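Type-iv like pilin ttha1219 (PDB 5G23) is a type IV pilin-like protein that resembles type II secretion pseudopilins and probably takes part in natural competence and DNA uptake in Thermus thermophilus. Local coordinates at residues P191-G196 and R222-W227. Numbering follows the deposited sequence.
Sequences PAFTPG and RAEKLW
The F193 ring lies between R222 and E224, two side chains that the strand 221-230 turns toward the loop. Its CG, anti to the backbone N (chi1 -177°), is carried toward the strand and with CD2 packs on R222 CB (CD2 to CB 3.8 Å), and R222 O sits over one face near the rim. Farther out, CZ meets E224 CD at 3.7 Å, the carboxylate carbon lying at the ring edge, the carboxylate and ring planes 79° apart. The same carboxylate receives the loop backbone: G196 N donates to E224 OE1 at 2.7 Å, a nearly straight bond (176°) using the syn lone pair, while P195 CA rests against that oxygen. Y179 also bonds to OE1, and T198 to OE2. The pairing fastens the long loop after strand 173-184 to 221-230, an outermost strand of the four-stranded antiparallel sheet in this pilin domain; between 191-196 and 222-227 no backbone-to-backbone hydrogen bond forms. An alanine in place of E224 would probably leave G196 N without this acceptor, open a gap at the F193 edge and let the loop shift. Toward P191 the fit is looser and water-mediated. R222 extends past F193 CB to salt bridges with E143 and D218, and one water joins its NH1 (3.0 Å) to F193 N (2.9 Å). A second water lies 3.0 Å from P191 O and accepts a weak bond from R222 N.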
ATOM      1  N   PRO B 191      -7.633 -28.247  -2.792  1.00 27.22           N
ATOM      2  CA  PRO B 191      -8.131 -28.738  -4.068  1.00 28.27           C
ATOM      3  C   PRO B 191      -7.636 -27.917  -5.253  1.00 26.90           C
ATOM      4  O   PRO B 191      -7.302 -26.741  -5.110  1.00 25.37           O
ATOM      5  CB  PRO B 191      -9.659 -28.688  -3.918  1.00 29.96           C
ATOM      6  CG  PRO B 191      -9.938 -27.816  -2.737  1.00 30.53           C
ATOM      7  CD  PRO B 191      -8.663 -27.641  -1.940  1.00 29.07           C
ATOM      8  N   ALA B 192      -7.612 -28.536  -6.414  1.00 26.34           N
ATOM      9  CA  ALA B 192      -7.118 -27.921  -7.645  1.00 26.72           C
ATOM     10  C   ALA B 192      -7.880 -26.627  -7.992  1.00 27.38           C
ATOM     11  O   ALA B 192      -9.138 -26.557  -7.936  1.00 25.06           O
ATOM     12  CB  ALA B 192      -7.226 -28.914  -8.787  1.00 28.21           C
ATOM     13  N   PHE B 193      -7.121 -25.573  -8.271  1.00 25.47           N
ATOM     14  CA  PHE B 193      -7.723 -24.285  -8.465  1.00 25.47           C
ATOM     15  C   PHE B 193      -7.768 -23.991  -9.973  1.00 23.59           C
ATOM     16  O   PHE B 193      -6.876 -24.357 -10.697  1.00 23.75           O
ATOM     17  CB  PHE B 193      -6.878 -23.246  -7.744  1.00 25.31           C
ATOM     18  CG  PHE B 193      -7.424 -21.898  -7.809  1.00 24.80           C
ATOM     19  CD1 PHE B 193      -8.502 -21.549  -7.006  1.00 24.83           C
ATOM     20  CD2 PHE B 193      -6.871 -20.953  -8.677  1.00 24.15           C
ATOM     21  CE1 PHE B 193      -9.033 -20.285  -7.051  1.00 25.38           C
ATOM     22  CE2 PHE B 193      -7.391 -19.693  -8.729  1.00 23.34           C
ATOM     23  CZ  PHE B 193      -8.477 -19.345  -7.935  1.00 23.38           C
ATOM     24  N   THR B 194      -8.868 -23.368 -10.397  1.00 23.97           N
ATOM     25  CA  THR B 194      -9.040 -22.923 -11.777  1.00 24.18           C
ATOM     26  C   THR B 194      -8.907 -21.388 -11.861  1.00 20.95           C
ATOM     27  O   THR B 194      -9.807 -20.655 -11.449  1.00 18.72           O
ATOM     28  CB  THR B 194     -10.410 -23.341 -12.378  1.00 25.77           C
ATOM     29  OG1 THR B 194     -10.517 -24.770 -12.299  1.00 27.39           O
ATOM     30  CG2 THR B 194     -10.467 -22.939 -13.847  1.00 26.02           C
ATOM     31  N   PRO B 195      -7.762 -20.923 -12.414  1.00 20.15           N
ATOM     32  CA  PRO B 195      -7.617 -19.471 -12.490  1.00 20.03           C
ATOM     33  C   PRO B 195      -8.758 -18.871 -13.280  1.00 20.94           C
ATOM     34  O   PRO B 195      -9.134 -19.432 -14.298  1.00 20.68           O
ATOM     35  CB  PRO B 195      -6.283 -19.297 -13.224  1.00 19.66           C
ATOM     36  CG  PRO B 195      -5.493 -20.518 -12.741  1.00 19.91           C
ATOM     37  CD  PRO B 195      -6.533 -21.607 -12.854  1.00 20.20           C
ATOM     38  N   GLY B 196      -9.231 -17.715 -12.837  1.00 20.06           N
ATOM     39  CA  GLY B 196     -10.371 -17.034 -13.419  1.00 21.05           C
ATOM     40  C   GLY B 196     -11.688 -17.362 -12.728  1.00 20.86           C
ATOM     41  O   GLY B 196     -12.651 -16.616 -12.854  1.00 22.63           O
ATOM     42  N   ARG B 222      -4.026 -21.805  -3.764  1.00 16.64           N
ATOM     43  CA  ARG B 222      -3.986 -20.720  -4.738  1.00 16.92           C
ATOM     44  C   ARG B 222      -5.046 -19.692  -4.473  1.00 17.89           C
ATOM     45  O   ARG B 222      -6.143 -20.030  -3.998  1.00 17.38           O
ATOM     46  CB  ARG B 222      -4.105 -21.220  -6.150  1.00 16.96           C
ATOM     47  CG  ARG B 222      -2.806 -21.765  -6.663  1.00 17.19           C
ATOM     48  CD  ARG B 222      -2.852 -22.358  -8.077  1.00 18.01           C
ATOM     49  NE  ARG B 222      -1.444 -22.713  -8.338  1.00 18.55           N
ATOM     50  CZ  ARG B 222      -0.812 -23.807  -7.895  1.00 19.19           C
ATOM     51  NH1 ARG B 222      -1.471 -24.864  -7.425  1.00 19.86           N
ATOM     52  NH2 ARG B 222       0.506 -23.897  -8.017  1.00 18.97           N
ATOM     53  N   ALA B 223      -4.686 -18.430  -4.701  1.00 16.39           N
ATOM     54  CA  ALA B 223      -5.660 -17.318  -4.626  1.00 15.82           C
ATOM     55  C   ALA B 223      -5.311 -16.314  -5.739  1.00 15.38           C
ATOM     56  O   ALA B 223      -4.166 -16.254  -6.187  1.00 14.80           O
ATOM     57  CB  ALA B 223      -5.600 -16.635  -3.302  1.00 16.35           C
ATOM     58  N   GLU B 224      -6.320 -15.615  -6.190  1.00 14.63           N
ATOM     59  CA  GLU B 224      -6.150 -14.641  -7.279  1.00 14.37           C
ATOM     60  C   GLU B 224      -6.903 -13.374  -7.007  1.00 14.28           C
ATOM     61  O   GLU B 224      -7.788 -13.310  -6.144  1.00 13.52           O
ATOM     62  CB  GLU B 224      -6.612 -15.249  -8.607  1.00 15.42           C
ATOM     63  CG  GLU B 224      -8.157 -15.452  -8.630  1.00 15.78           C
ATOM     64  CD  GLU B 224      -8.688 -16.162  -9.842  1.00 17.64           C
ATOM     65  OE1 GLU B 224      -7.911 -16.510 -10.782  1.00 18.38           O
ATOM     66  OE2 GLU B 224      -9.924 -16.450  -9.821  1.00 17.69           O
ATOM     67  N   LYS B 225      -6.531 -12.305  -7.713  1.00 13.99           N
ATOM     68  CA  LYS B 225      -7.203 -11.101  -7.550  1.00 14.72           C
ATOM     69  C   LYS B 225      -7.165 -10.328  -8.871  1.00 14.57           C
ATOM     70  O   LYS B 225      -6.129 -10.201  -9.475  1.00 14.23           O
ATOM     71  CB  LYS B 225      -6.627 -10.253  -6.437  1.00 15.59           C
ATOM     72  CG  LYS B 225      -7.614  -9.146  -6.038  1.00 16.85           C
ATOM     73  CD  LYS B 225      -7.057  -8.337  -4.913  1.00 19.31           C
ATOM     74  CE  LYS B 225      -7.986  -7.197  -4.547  1.00 20.19           C
ATOM     75  NZ  LYS B 225      -9.174  -7.735  -3.837  1.00 21.52           N
ATOM     76  N   LEU B 226      -8.336  -9.866  -9.276  1.00 13.71           N
ATOM     77  CA  LEU B 226      -8.491  -8.913 -10.393  1.00 13.70           C
ATOM     78  C   LEU B 226      -8.978  -7.586  -9.831  1.00 13.90           C
ATOM     79  O   LEU B 226      -9.967  -7.549  -9.099  1.00 14.31           O
ATOM     80  CB  LEU B 226      -9.501  -9.414 -11.406  1.00 14.21           C
ATOM     81  CG  LEU B 226      -9.856  -8.513 -12.595  1.00 15.56           C
ATOM     82  CD1 LEU B 226      -8.693  -8.411 -13.539  1.00 16.00           C
ATOM     83  CD2 LEU B 226     -11.068  -9.023 -13.316  1.00 17.04           C
ATOM     84  N   TRP B 227      -8.330  -6.472 -10.226  1.00 13.08           N
ATOM     85  CA  TRP B 227      -8.810  -5.177  -9.827  1.00 14.09           C
ATOM     86  C   TRP B 227      -8.649  -4.158 -10.965  1.00 13.91           C
ATOM     87  O   TRP B 227      -7.745  -4.311 -11.781  1.00 12.70           O
ATOM     88  CB  TRP B 227      -8.196  -4.758  -8.492  1.00 14.56           C
ATOM     89  CG  TRP B 227      -6.735  -4.400  -8.480  1.00 15.00           C
ATOM     90  CD1 TRP B 227      -6.278  -3.188  -8.292  1.00 16.62           C
ATOM     91  CD2 TRP B 227      -5.605  -5.254  -8.528  1.00 14.65           C
ATOM     92  NE1 TRP B 227      -4.930  -3.166  -8.287  1.00 16.82           N
ATOM     93  CE2 TRP B 227      -4.483  -4.446  -8.428  1.00 15.88           C
ATOM     94  CE3 TRP B 227      -5.421  -6.632  -8.731  1.00 14.99           C
ATOM     95  CZ2 TRP B 227      -3.190  -4.947  -8.478  1.00 15.62           C
ATOM     96  CZ3 TRP B 227      -4.139  -7.161  -8.701  1.00 14.83           C
ATOM     97  CH2 TRP B 227      -3.016  -6.315  -8.602  1.00 15.26           C
TER
HETATM   98  O   HOH W   1      -5.340 -24.452  -4.979  1.00 28.70           O
HETATM   99  O   HOH W   2      -4.323 -25.687  -7.696  1.00 25.81           O